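Local coordinates for protein L-Ribose isomerase (Acinetobacter, PDB 4Q0S) that interconverts L-ribose and its keto isomer, probably L-ribulose, probably with the help of a metal held in its cupin-barrel active site, here cobalt alongside ribitol, at residues 15-20 with 56-61; 64-69 with 107-112. All coordinates share one frame; numbering follows the deposited sequence.

Interaction 1. Residues 15-20 with 56-61; sequences TSITRR and DQYDAF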
loop_
_atom_site.group_PDB
_atom_site.type_symbol
_atom_site.label_atom_id
_atom_site.label_comp_id
_atom_site.label_asym_id
_atom_site.label_seq_id
_atom_site.Cartn_x
_atom_site.Cartn_y
_atom_site.Cartn_z
ATOM N N THR A 15 -20.164 1.476 31.262
ATOM C CA THR A 15 -19.134 1.988 32.161
ATOM C C THR A 15 -17.799 1.342 31.823
ATOM O O THR A 15 -16.774 1.631 32.440
ATOM C CB THR A 15 -19.470 1.687 33.640
ATOM O OG1 THR A 15 -19.534 0.268 33.843
ATOM C CG2 THR A 15 -20.808 2.307 34.015
ATOM N N SER A 16 -17.822 0.455 30.838
ATOM C CA SER A 16 -16.613 -0.226 30.409
ATOM C C SER A 16 -16.844 -0.854 29.049
ATOM O O SER A 16 -17.945 -0.797 28.501
ATOM C CB SER A 16 -16.225 -1.311 31.412
ATOM O OG SER A 16 -17.173 -2.363 31.404
ATOM N N ILE A 17 -15.793 -1.453 28.510
ATOM C CA ILE A 17 -15.862 -2.099 27.211
ATOM C C ILE A 17 -15.557 -3.581 27.407
ATOM O O ILE A 17 -14.619 -3.936 28.119
ATOM C CB ILE A 17 -14.841 -1.455 26.238
ATOM C CG1 ILE A 17 -14.837 -2.193 24.901
ATOM C CG2 ILE A 17 -13.456 -1.461 26.857
ATOM C CD1 ILE A 17 -13.932 -1.553 23.864
ATOM N N THR A 18 -16.357 -4.446 26.795
ATOM C CA THR A 18 -16.135 -5.880 26.935
ATOM C C THR A 18 -14.826 -6.268 26.267
ATOM O O THR A 18 -14.356 -5.581 25.361
ATOM C CB THR A 18 -17.270 -6.700 26.292
ATOM O OG1 THR A 18 -17.190 -6.601 24.864
ATOM C CG2 THR A 18 -18.624 -6.189 26.763
ATOM N N ARG A 19 -14.234 -7.366 26.725
ATOM C CA ARG A 19 -12.990 -7.851 26.154
ATOM C C ARG A 19 -13.173 -8.090 24.660
ATOM O O ARG A 19 -12.276 -7.818 23.871
ATOM C CB ARG A 19 -12.552 -9.146 26.847
ATOM C CG ARG A 19 -11.416 -9.883 26.152
ATOM C CD ARG A 19 -10.213 -8.984 25.899
ATOM N NE ARG A 19 -9.584 -8.511 27.130
ATOM C CZ ARG A 19 -8.524 -7.709 27.156
ATOM N NH1 ARG A 19 -8.006 -7.322 28.314
ATOM N NH2 ARG A 19 -7.982 -7.293 26.018
ATOM N N ARG A 20 -14.341 -8.584 24.268
ATOM C CA ARG A 20 -14.590 -8.831 22.855
ATOM C C ARG A 20 -14.647 -7.524 22.060
ATOM O O ARG A 20 -14.070 -7.422 20.975
ATOM C CB ARG A 20 -15.889 -9.612 22.661
ATOM C CG ARG A 20 -16.225 -9.855 21.195
ATOM C CD ARG A 20 -17.521 -10.613 21.039
ATOM N NE ARG A 20 -17.998 -10.603 19.662
ATOM C CZ ARG A 20 -19.071 -11.266 19.243
ATOM N NH1 ARG A 20 -19.771 -11.997 20.102
ATOM N NH2 ARG A 20 -19.457 -11.188 17.975
ATOM N N ASP A 56 -18.461 8.553 30.657
ATOM C CA ASP A 56 -19.638 8.694 29.814
ATOM C C ASP A 56 -19.341 8.488 28.328
ATOM O O ASP A 56 -20.236 8.604 27.489
ATOM C CB ASP A 56 -20.289 10.065 30.033
ATOM C CG ASP A 56 -19.304 11.204 29.897
ATOM O OD1 ASP A 56 -18.571 11.240 28.886
ATOM O OD2 ASP A 56 -19.266 12.070 30.797
ATOM N N GLN A 57 -18.088 8.178 28.002
ATOM C CA GLN A 57 -17.712 7.962 26.608
ATOM C C GLN A 57 -17.787 6.498 26.216
ATOM O O GLN A 57 -17.730 6.158 25.035
ATOM C CB GLN A 57 -16.310 8.511 26.338
ATOM C CG GLN A 57 -16.267 10.025 26.398
ATOM C CD GLN A 57 -17.374 10.647 25.574
ATOM O OE1 GLN A 57 -17.370 10.574 24.346
ATOM N NE2 GLN A 57 -18.344 11.248 26.248
ATOM N N TYR A 58 -17.918 5.631 27.212
ATOM C CA TYR A 58 -18.025 4.206 26.952
ATOM C C TYR A 58 -19.315 3.908 26.204
ATOM O O TYR A 58 -19.444 2.860 25.574
ATOM C CB TYR A 58 -17.961 3.434 28.267
ATOM C CG TYR A 58 -16.547 3.281 28.768
ATOM C CD1 TYR A 58 -15.719 2.277 28.267
ATOM C CD2 TYR A 58 -16.012 4.175 29.696
ATOM C CE1 TYR A 58 -14.395 2.166 28.675
ATOM C CE2 TYR A 58 -14.685 4.074 30.109
ATOM C CZ TYR A 58 -13.882 3.070 29.592
ATOM O OH TYR A 58 -12.559 2.989 29.968
ATOM N N ASP A 59 -20.262 4.840 26.255
ATOM C CA ASP A 59 -21.522 4.648 25.548
ATOM C C ASP A 59 -21.280 4.584 24.046
ATOM O O ASP A 59 -22.202 4.343 23.270
ATOM C CB ASP A 59 -22.514 5.776 25.855
ATOM C CG ASP A 59 -23.303 5.533 27.132
ATOM O OD1 ASP A 59 -23.611 4.361 27.434
ATOM O OD2 ASP A 59 -23.634 6.518 27.824
ATOM N N ALA A 60 -20.041 4.822 23.632
ATOM C CA ALA A 60 -19.721 4.749 22.218
ATOM C C ALA A 60 -19.940 3.304 21.787
ATOM O O ALA A 60 -20.255 3.030 20.631
ATOM C CB ALA A 60 -18.274 5.152 21.982
ATOM N N PHE A 61 -19.788 2.386 22.737
ATOM C CA PHE A 61 -19.945 0.971 22.457
ATOM C C PHE A 61 -21.351 0.405 22.620
ATOM O O PHE A 61 -21.538 -0.813 22.645
ATOM C CB PHE A 61 -18.922 0.183 23.276
ATOM C CG PHE A 61 -17.508 0.377 22.792
ATOM C CD1 PHE A 61 -17.025 -0.357 21.712
ATOM C CD2 PHE A 61 -16.696 1.363 23.348
ATOM C CE1 PHE A 61 -15.752 -0.108 21.187
ATOM C CE2 PHE A 61 -15.422 1.623 22.832
ATOM C CZ PHE A 61 -14.950 0.887 21.749
#

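Interaction 2. Residues 64-69 with 107-112; sequences GMWSGE and IVHPGK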
loop_
_atom_site.group_PDB
_atom_site.type_symbol
_atom_site.label_atom_id
_atom_site.label_comp_id
_atom_site.label_asym_id
_atom_site.label_seq_id
_atom_site.Cartn_x
_atom_site.Cartn_y
_atom_site.Cartn_z
ATOM N N GLY A 64 -21.660 0.931 18.859
ATOM C CA GLY A 64 -20.411 0.582 18.205
ATOM C C GLY A 64 -19.674 1.647 17.410
ATOM O O GLY A 64 -20.209 2.710 17.088
ATOM N N MET A 65 -18.430 1.323 17.073
ATOM C CA MET A 65 -17.549 2.214 16.333
ATOM C C MET A 65 -17.968 2.551 14.902
ATOM O O MET A 65 -17.347 3.398 14.265
ATOM C CB MET A 65 -16.131 1.648 16.350
ATOM C CG MET A 65 -15.417 1.816 17.684
ATOM S SD MET A 65 -15.151 3.576 18.093
ATOM C CE MET A 65 -16.054 3.683 19.619
ATOM N N TRP A 66 -19.004 1.902 14.382
ATOM C CA TRP A 66 -19.467 2.233 13.038
ATOM C C TRP A 66 -20.825 2.911 13.069
ATOM O O TRP A 66 -21.460 3.092 12.031
ATOM C CB TRP A 66 -19.505 0.992 12.130
ATOM C CG TRP A 66 -18.129 0.623 11.630
ATOM C CD1 TRP A 66 -17.229 -0.206 12.242
ATOM C CD2 TRP A 66 -17.450 1.185 10.501
ATOM N NE1 TRP A 66 -16.029 -0.185 11.567
ATOM C CE2 TRP A 66 -16.137 0.661 10.496
ATOM C CE3 TRP A 66 -17.820 2.089 9.494
ATOM C CZ2 TRP A 66 -15.190 1.012 9.522
ATOM C CZ3 TRP A 66 -16.876 2.439 8.528
ATOM C CH2 TRP A 66 -15.579 1.900 8.552
ATOM N N SER A 67 -21.270 3.298 14.261
ATOM C CA SER A 67 -22.558 3.972 14.396
ATOM C C SER A 67 -22.483 5.383 13.809
ATOM O O SER A 67 -23.471 5.900 13.293
ATOM C CB SER A 67 -22.981 4.050 15.868
ATOM O OG SER A 67 -22.234 5.026 16.577
ATOM N N GLY A 68 -21.302 5.994 13.880
ATOM C CA GLY A 68 -21.130 7.338 13.354
ATOM C C GLY A 68 -21.422 8.396 14.402
ATOM O O GLY A 68 -21.259 9.592 14.161
ATOM N N GLU A 69 -21.839 7.949 15.578
ATOM C CA GLU A 69 -22.177 8.841 16.678
ATOM C C GLU A 69 -20.980 9.593 17.253
ATOM O O GLU A 69 -19.857 9.089 17.258
ATOM C CB GLU A 69 -22.860 8.044 17.791
ATOM C CG GLU A 69 -24.136 7.349 17.344
ATOM C CD GLU A 69 -24.719 6.465 18.425
ATOM O OE1 GLU A 69 -24.033 5.513 18.858
ATOM O OE2 GLU A 69 -25.863 6.721 18.846
ATOM N N ILE A 107 -6.020 5.930 15.015
ATOM C CA ILE A 107 -7.188 5.513 14.269
ATOM C C ILE A 107 -8.459 6.012 14.940
ATOM O O ILE A 107 -8.754 5.674 16.086
ATOM C CB ILE A 107 -7.220 3.980 14.118
ATOM C CG1 ILE A 107 -5.915 3.515 13.462
ATOM C CG2 ILE A 107 -8.431 3.562 13.282
ATOM C CD1 ILE A 107 -5.847 2.031 13.205
ATOM N N VAL A 108 -9.201 6.822 14.197
ATOM C CA VAL A 108 -10.434 7.412 14.668
ATOM C C VAL A 108 -11.577 7.005 13.745
ATOM O O VAL A 108 -11.534 7.237 12.536
ATOM C CB VAL A 108 -10.313 8.948 14.692
ATOM C CG1 VAL A 108 -11.609 9.566 15.156
ATOM C CG2 VAL A 108 -9.157 9.353 15.601
ATOM N N HIS A 109 -12.601 6.389 14.324
ATOM C CA HIS A 109 -13.734 5.955 13.539
ATOM C C HIS A 109 -14.684 7.106 13.238
ATOM O O HIS A 109 -14.629 8.156 13.885
ATOM C CB HIS A 109 -14.435 4.787 14.236
ATOM C CG HIS A 109 -13.729 3.479 14.040
ATOM N ND1 HIS A 109 -12.491 3.214 14.587
ATOM C CD2 HIS A 109 -14.053 2.391 13.300
ATOM C CE1 HIS A 109 -12.084 2.021 14.193
ATOM N NE2 HIS A 109 -13.014 1.501 13.410
ATOM N N PRO A 110 -15.556 6.928 12.239
ATOM C CA PRO A 110 -16.514 7.958 11.833
ATOM C C PRO A 110 -17.278 8.607 12.982
ATOM O O PRO A 110 -17.888 7.919 13.804
ATOM C CB PRO A 110 -17.435 7.215 10.864
ATOM C CG PRO A 110 -16.550 6.134 10.305
ATOM C CD PRO A 110 -15.832 5.659 11.542
ATOM N N GLY A 111 -17.232 9.938 13.024
ATOM C CA GLY A 111 -17.930 10.681 14.059
ATOM C C GLY A 111 -17.192 10.821 15.378
ATOM O O GLY A 111 -17.479 11.734 16.148
ATOM N N LYS A 112 -16.235 9.938 15.639
ATOM C CA LYS A 112 -15.485 9.966 16.894
ATOM C C LYS A 112 -14.395 11.049 16.923
ATOM O O LYS A 112 -13.925 11.498 15.878
ATOM C CB LYS A 112 -14.892 8.576 17.156
ATOM C CG LYS A 112 -15.932 7.437 17.061
ATOM C CD LYS A 112 -16.826 7.380 18.293
ATOM C CE LYS A 112 -17.838 6.222 18.239
ATOM N NZ LYS A 112 -18.959 6.451 17.288
HETATM O O HOH W 1 -20.947 5.002 18.835
HETATM O O HOH W 2 -18.581 5.568 14.609
#

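Interaction 1. Residues 15-20 with 56-61
Apolar packing, with CH-pi contacts at two aromatic rings, joins the extended lead-in to helix 19-35 to the turn ahead of helix 60-63, on the periphery of the cupin barrel. The main chain of T15 and S16 runs over one face of the Y58 ring: S16 CA lies 3.9 Å from the ring centroid, and T15 O sits above the same ring, out toward its rim on the CD2 side. I17 supplies the side-chain half. Its CG1 is anti to the backbone N (chi1 176°) and the chain stays extended beyond it, which carries CD1 over one face of the F61 ring, 3.5 Å from that centroid and 18° off the ring normal. The other branch, CG2, only grazes Y58, 4.2 Å from CE1. Y58 lies within a type I turn, Q57 to A60, and F61 follows it directly; F61 N bonds to Y58 O at 2.9 Å. The phenol OH of Y58 is held by A258 N, while W25 meets F61 edge-to-face. T18 caps the helix through OG1 to E21 N, and F61 O accepts from R20 of the second subunit. Loop-on-turn packing of this kind lines the outside of the cupin barrel beside a subunit interface.

Interaction 2. Residues 64-69 with 107-112
Two turns pack together at the end of barrel strand 101-108: a type I turn, G64 to S67, and a type II turn, H109 to K112, with the amine of K112 buried between them. The lysine chain, bent at chi2 and chi4, brings NZ to E69 O at 2.8 Å, with a C=O...N angle of 133°. Two waters accept further bonds from this amine. One also gives its protons to M65 O and P110 O and accepts from G68 N (2.8 Å), tying both turns to the lysine; the other joins NZ to G64 O and S67 OG. G111 lies against the 68-69 backbone, its CA 3.5 Å from G68 O. S67 OG also accepts from E69 N, closing an ST turn. On the apolar side M65 CB sits over one face of the H109 imidazole, 4.0 Å from its centroid, while the methyl CE presses on K112 CE at a tight 3.4 Å. The imidazole's CD2 edge meets the face of the five-membered W66 ring in an offset edge-to-face pair, planes at 90° and centroids 5.2 Å apart. H109 NE2 and W66 NE1 both bond OE2 of E28 of the second subunit, so a single carboxylate oxygen joins them. The type II turn links cupin-barrel strands 101-108 and 113-118, and loop 64-69 packs against it through the lysine, its waters and the aromatic pair at a subunit interface.

Interactions 1 and 2 follow one another along the chain, their centres 13 Å apart, with helix 60-63 leading from the first into the second. They meet at A60, whose CB packs on M65 CE at 3.6 Å and on K112 CE at 3.9 Å. W25 of helix 19-35 touches both, reaching I17 and F61 in interaction 1 and M65 and H109 in interaction 2. The second subunit is reached by the F61 carbonyl and by R20 of segment 15-20, and by W66 and H109. Neither contact belongs to the metal site: the side chains of Y58 and K112 lie about 13 Å from a bound ribitol. K112 does immediately precede strand 113-118, which carries the cobalt ligand H117.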